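Local coordinates for protein putative phosphatase/phosphodiesterase MPN_349 (Mycoplasma pneumoniae M129, PDB 1T71) that binds iron and probably acts as a phosphatase or phosphodiesterase, perhaps on 2',3'-cyclic nucleotides, as a member of the YmdB-like family, at residues L80-L93 with F99-F111. Sequence-based numbering, arbitrary orientation.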
loop_
_atom_site.group_PDB
_atom_site.type_symbol
_atom_site.label_atom_id
_atom_site.label_comp_id
_atom_site.label_asym_id
_atom_site.label_seq_id
_atom_site.Cartn_x
_atom_site.Cartn_y
_atom_site.Cartn_z
ATOM N N LEU A 80 8.398 -5.178 16.447
ATOM C CA LEU A 80 8.876 -4.202 15.474
ATOM C C LEU A 80 10.373 -4.212 15.195
ATOM O O LEU A 80 10.774 -4.085 14.044
ATOM C CB LEU A 80 8.396 -2.784 15.813
ATOM C CG LEU A 80 9.191 -1.864 16.714
ATOM C CD1 LEU A 80 8.556 -0.480 16.712
ATOM C CD2 LEU A 80 9.223 -2.453 18.094
ATOM N N ALA A 81 11.205 -4.388 16.217
ATOM C CA ALA A 81 12.650 -4.413 15.985
ATOM C C ALA A 81 12.994 -5.469 14.929
ATOM O O ALA A 81 13.856 -5.255 14.074
ATOM C CB ALA A 81 13.394 -4.715 17.285
ATOM N N VAL A 82 12.304 -6.601 14.984
ATOM C CA VAL A 82 12.553 -7.683 14.045
ATOM C C VAL A 82 11.819 -7.546 12.707
ATOM O O VAL A 82 12.401 -7.796 11.655
ATOM C CB VAL A 82 12.196 -9.046 14.680
ATOM C CG1 VAL A 82 12.268 -10.152 13.633
ATOM C CG2 VAL A 82 13.168 -9.347 15.827
ATOM N N VAL A 83 10.554 -7.148 12.737
ATOM C CA VAL A 83 9.789 -7.024 11.496
ATOM C C VAL A 83 10.251 -5.911 10.556
ATOM O O VAL A 83 10.617 -6.167 9.404
ATOM C CB VAL A 83 8.279 -6.834 11.790
ATOM C CG1 VAL A 83 7.505 -6.608 10.491
ATOM C CG2 VAL A 83 7.737 -8.065 12.503
ATOM N N ILE A 84 10.241 -4.675 11.032
ATOM C CA ILE A 84 10.637 -3.578 10.165
ATOM C C ILE A 84 12.126 -3.583 9.788
ATOM O O ILE A 84 12.567 -2.815 8.933
ATOM C CB ILE A 84 10.139 -2.216 10.752
ATOM C CG1 ILE A 84 10.929 -1.043 10.188
ATOM C CG2 ILE A 84 10.151 -2.260 12.242
ATOM C CD1 ILE A 84 10.356 0.296 10.603
ATOM N N ASN A 85 12.891 -4.486 10.396
ATOM C CA ASN A 85 14.306 -4.620 10.063
ATOM C C ASN A 85 14.453 -5.648 8.937
ATOM O O ASN A 85 15.551 -5.871 8.433
ATOM C CB ASN A 85 15.113 -5.073 11.284
ATOM C CG ASN A 85 15.950 -3.955 11.881
ATOM O OD1 ASN A 85 16.291 -3.984 13.066
ATOM N ND2 ASN A 85 16.292 -2.967 11.061
ATOM N N LYS A 86 13.343 -6.275 8.546
ATOM C CA LYS A 86 13.374 -7.269 7.475
ATOM C C LYS A 86 13.870 -6.631 6.181
ATOM O O LYS A 86 13.424 -5.552 5.797
ATOM C CB LYS A 86 11.989 -7.889 7.263
ATOM C CG LYS A 86 11.543 -8.805 8.396
ATOM C CD LYS A 86 12.457 -10.028 8.572
ATOM C CE LYS A 86 11.897 -10.984 9.620
ATOM N NZ LYS A 86 12.688 -12.230 9.805
ATOM N N LYS A 87 14.781 -7.324 5.508
ATOM C CA LYS A 87 15.394 -6.846 4.270
ATOM C C LYS A 87 14.464 -6.525 3.098
ATOM O O LYS A 87 14.800 -5.698 2.255
ATOM C CB LYS A 87 16.460 -7.850 3.801
ATOM C CG LYS A 87 16.758 -8.973 4.801
ATOM C CD LYS A 87 15.573 -9.943 4.928
ATOM C CE LYS A 87 15.664 -10.793 6.182
ATOM N NZ LYS A 87 15.688 -9.947 7.398
ATOM N N ASP A 88 13.306 -7.178 3.032
ATOM C CA ASP A 88 12.365 -6.944 1.939
ATOM C C ASP A 88 11.176 -6.094 2.371
ATOM O O ASP A 88 10.107 -6.165 1.767
ATOM C CB ASP A 88 11.864 -8.280 1.393
ATOM C CG ASP A 88 11.499 -9.255 2.494
ATOM O OD1 ASP A 88 11.203 -8.796 3.615
ATOM O OD2 ASP A 88 11.502 -10.479 2.242
ATOM N N LEU A 89 11.380 -5.284 3.408
ATOM C CA LEU A 89 10.329 -4.427 3.954
ATOM C C LEU A 89 10.786 -2.973 3.974
ATOM O O LEU A 89 11.849 -2.659 4.514
ATOM C CB LEU A 89 10.009 -4.894 5.380
ATOM C CG LEU A 89 9.036 -4.245 6.374
ATOM C CD1 LEU A 89 8.926 -2.750 6.145
ATOM C CD2 LEU A 89 7.680 -4.922 6.274
ATOM N N VAL A 90 9.981 -2.083 3.401
ATOM C CA VAL A 90 10.319 -0.666 3.384
ATOM C C VAL A 90 9.276 0.157 4.144
ATOM O O VAL A 90 8.069 -0.030 3.973
ATOM C CB VAL A 90 10.426 -0.121 1.930
ATOM C CG1 VAL A 90 11.404 -0.969 1.125
ATOM C CG2 VAL A 90 9.067 -0.137 1.259
ATOM N N ARG A 91 9.750 1.065 4.988
ATOM C CA ARG A 91 8.864 1.921 5.756
ATOM C C ARG A 91 8.985 3.343 5.224
ATOM O O ARG A 91 9.802 3.613 4.346
ATOM C CB ARG A 91 9.222 1.848 7.251
ATOM C CG ARG A 91 10.709 1.881 7.577
ATOM C CD ARG A 91 11.329 3.254 7.360
ATOM N NE ARG A 91 12.713 3.281 7.827
ATOM C CZ ARG A 91 13.476 4.372 7.875
ATOM N NH1 ARG A 91 12.997 5.548 7.482
ATOM N NH2 ARG A 91 14.723 4.287 8.317
ATOM N N PRO A 92 8.171 4.273 5.733
ATOM C CA PRO A 92 8.274 5.649 5.229
ATOM C C PRO A 92 9.677 6.260 5.424
ATOM O O PRO A 92 10.191 6.313 6.542
ATOM C CB PRO A 92 7.191 6.382 6.020
ATOM C CG PRO A 92 6.163 5.290 6.271
ATOM C CD PRO A 92 7.036 4.130 6.664
ATOM N N LEU A 93 10.283 6.711 4.326
ATOM C CA LEU A 93 11.623 7.315 4.331
ATOM C C LEU A 93 11.597 8.696 4.971
ATOM O O LEU A 93 12.544 9.133 5.622
ATOM C CB LEU A 93 12.125 7.444 2.883
ATOM C CG LEU A 93 13.472 8.124 2.617
ATOM C CD1 LEU A 93 14.602 7.327 3.262
ATOM C CD2 LEU A 93 13.695 8.211 1.113
ATOM N N PHE A 99 11.714 11.855 15.739
ATOM C CA PHE A 99 10.891 10.666 15.895
ATOM C C PHE A 99 11.738 9.430 16.183
ATOM O O PHE A 99 12.704 9.154 15.473
ATOM C CB PHE A 99 10.070 10.446 14.614
ATOM C CG PHE A 99 9.237 9.189 14.621
ATOM C CD1 PHE A 99 9.239 8.336 13.521
ATOM C CD2 PHE A 99 8.430 8.872 15.709
ATOM C CE1 PHE A 99 8.451 7.182 13.500
ATOM C CE2 PHE A 99 7.636 7.721 15.701
ATOM C CZ PHE A 99 7.647 6.874 14.593
ATOM N N ALA A 100 11.396 8.696 17.238
ATOM C CA ALA A 100 12.122 7.465 17.542
ATOM C C ALA A 100 11.756 6.614 16.331
ATOM O O ALA A 100 10.681 6.794 15.771
ATOM C CB ALA A 100 11.579 6.832 18.816
ATOM N N PHE A 101 12.623 5.705 15.911
ATOM C CA PHE A 101 12.333 4.868 14.734
ATOM C C PHE A 101 12.658 5.579 13.416
ATOM O O PHE A 101 12.470 5.006 12.336
ATOM C CB PHE A 101 10.856 4.433 14.675
ATOM C CG PHE A 101 10.346 3.788 15.936
ATOM C CD1 PHE A 101 11.115 2.856 16.626
ATOM C CD2 PHE A 101 9.088 4.118 16.435
ATOM C CE1 PHE A 101 10.638 2.266 17.798
ATOM C CE2 PHE A 101 8.604 3.534 17.602
ATOM C CZ PHE A 101 9.378 2.609 18.286
ATOM N N HIS A 102 13.138 6.817 13.497
ATOM C CA HIS A 102 13.489 7.567 12.293
ATOM C C HIS A 102 14.595 6.827 11.542
ATOM O O HIS A 102 14.818 7.066 10.352
ATOM C CB HIS A 102 13.974 8.969 12.666
ATOM C CG HIS A 102 15.278 8.979 13.406
ATOM N ND1 HIS A 102 16.498 8.935 12.766
ATOM C CD2 HIS A 102 15.549 8.968 14.734
ATOM C CE1 HIS A 102 17.465 8.895 13.667
ATOM N NE2 HIS A 102 16.916 8.911 14.868
ATOM N N ASN A 103 15.282 5.929 12.249
ATOM C CA ASN A 103 16.362 5.134 11.664
ATOM C C ASN A 103 16.171 3.632 11.863
ATOM O O ASN A 103 17.123 2.863 11.775
ATOM C CB ASN A 103 17.716 5.551 12.246
ATOM C CG ASN A 103 17.810 5.330 13.750
ATOM O OD1 ASN A 103 18.893 5.427 14.330
ATOM N ND2 ASN A 103 16.683 5.044 14.386
ATOM N N LEU A 104 14.937 3.217 12.128
ATOM C CA LEU A 104 14.631 1.801 12.320
ATOM C C LEU A 104 14.216 1.188 10.979
ATOM O O LEU A 104 13.052 1.279 10.579
ATOM C CB LEU A 104 13.488 1.650 13.325
ATOM C CG LEU A 104 13.102 0.287 13.911
ATOM C CD1 LEU A 104 11.586 0.198 13.929
ATOM C CD2 LEU A 104 13.700 -0.864 13.107
ATOM N N GLY A 105 15.166 0.573 10.278
ATOM C CA GLY A 105 14.847 -0.037 8.997
ATOM C C GLY A 105 15.135 0.820 7.776
ATOM O O GLY A 105 15.858 1.809 7.867
ATOM N N GLN A 106 14.552 0.441 6.638
ATOM C CA GLN A 106 14.749 1.135 5.355
ATOM C C GLN A 106 13.565 1.986 4.900
ATOM O O GLN A 106 12.412 1.582 5.040
ATOM C CB GLN A 106 14.957 0.137 4.212
ATOM C CG GLN A 106 15.831 -1.055 4.463
ATOM C CD GLN A 106 15.790 -2.020 3.294
ATOM O OE1 GLN A 106 14.828 -2.776 3.122
ATOM N NE2 GLN A 106 16.826 -1.982 2.468
ATOM N N GLY A 107 13.868 3.133 4.298
ATOM C CA GLY A 107 12.833 3.996 3.753
ATOM C C GLY A 107 12.810 3.793 2.238
ATOM O O GLY A 107 11.905 4.251 1.528
ATOM N N SER A 108 13.823 3.094 1.742
ATOM C CA SER A 108 13.948 2.794 0.319
ATOM C C SER A 108 14.951 1.649 0.182
ATOM O O SER A 108 15.901 1.563 0.958
ATOM C CB SER A 108 14.460 4.023 -0.440
ATOM O OG SER A 108 14.602 3.756 -1.823
ATOM N N LEU A 109 14.734 0.760 -0.780
ATOM C CA LEU A 109 15.663 -0.349 -0.974
ATOM C C LEU A 109 15.908 -0.623 -2.444
ATOM O O LEU A 109 15.112 -0.242 -3.303
ATOM C CB LEU A 109 15.159 -1.621 -0.278
ATOM C CG LEU A 109 13.924 -2.378 -0.765
ATOM C CD1 LEU A 109 14.188 -3.039 -2.108
ATOM C CD2 LEU A 109 13.573 -3.440 0.263
ATOM N N VAL A 110 17.021 -1.287 -2.728
ATOM C CA VAL A 110 17.383 -1.613 -4.096
ATOM C C VAL A 110 17.814 -3.063 -4.220
ATOM O O VAL A 110 18.545 -3.592 -3.382
ATOM C CB VAL A 110 18.553 -0.741 -4.593
ATOM C CG1 VAL A 110 18.815 -1.011 -6.071
ATOM C CG2 VAL A 110 18.245 0.715 -4.365
ATOM N N PHE A 111 17.348 -3.705 -5.277
ATOM C CA PHE A 111 17.710 -5.078 -5.550
ATOM C C PHE A 111 17.737 -5.184 -7.063
ATOM O O PHE A 111 17.173 -4.335 -7.760
ATOM C CB PHE A 111 16.690 -6.054 -4.958
ATOM C CG PHE A 111 15.309 -5.923 -5.529
ATOM C CD1 PHE A 111 14.488 -4.862 -5.169
ATOM C CD2 PHE A 111 14.819 -6.879 -6.413
ATOM C CE1 PHE A 111 13.192 -4.760 -5.680
ATOM C CE2 PHE A 111 13.527 -6.786 -6.930
ATOM C CZ PHE A 111 12.713 -5.725 -6.563
HETATM O O HOH W 1 12.760 -1.408 6.586
#
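With chi1 at 43°, CG of Arg91 sits between its own backbone N and carbonyl carbon, and a bend at chi2 (72°) brings the chain across the Gln106 peptide, carrying the guanidinium to the 102-107 loop. Arg91 NH2 donates to Gly105 O (2.8 Å) from above the carbonyl plane, and Arg91 NH1 to Pro92 O (3.1 Å), which lies in the guanidinium plane. Arginine suits this place because its several N-H groups can tie together backbone carbonyls from both segments. Gly107 N lies over one guanidinium face, toward the rim. The backbone adds a nearly straight bond from Arg91 N to Gln106 O (2.7 Å). Gly107 has no side chain to obstruct Leu93, and its CA makes a CA-H...O contact with Arg91 O (3.1 Å). Gly105 adopts positive phi (96°) with extended psi, where a CB would strike the preceding carbonyl. A water accepts from Gln106 N and lies within hydrogen-bonding distance of Ile84 O and Leu89 O, linking the segments.

Apolar side chains close both ends: Leu80 CD1 makes a CH-pi contact, 3.9 Å from the Phe101 ring centroid, Leu104 packs on Ile84, and branched Val90 meets Leu109 tightly. The Pro92 side chain is about 9 Å from a bound iron(III) ion. The contact joins the edges of the two mixed sheets of the calcineurin-like phosphoesterase fold, Val90 pairing with Ile67 of strand 66-68 and Leu109 with Ile120 of strand 117-124, while helix 137-145 packs on Leu93 and Ser108.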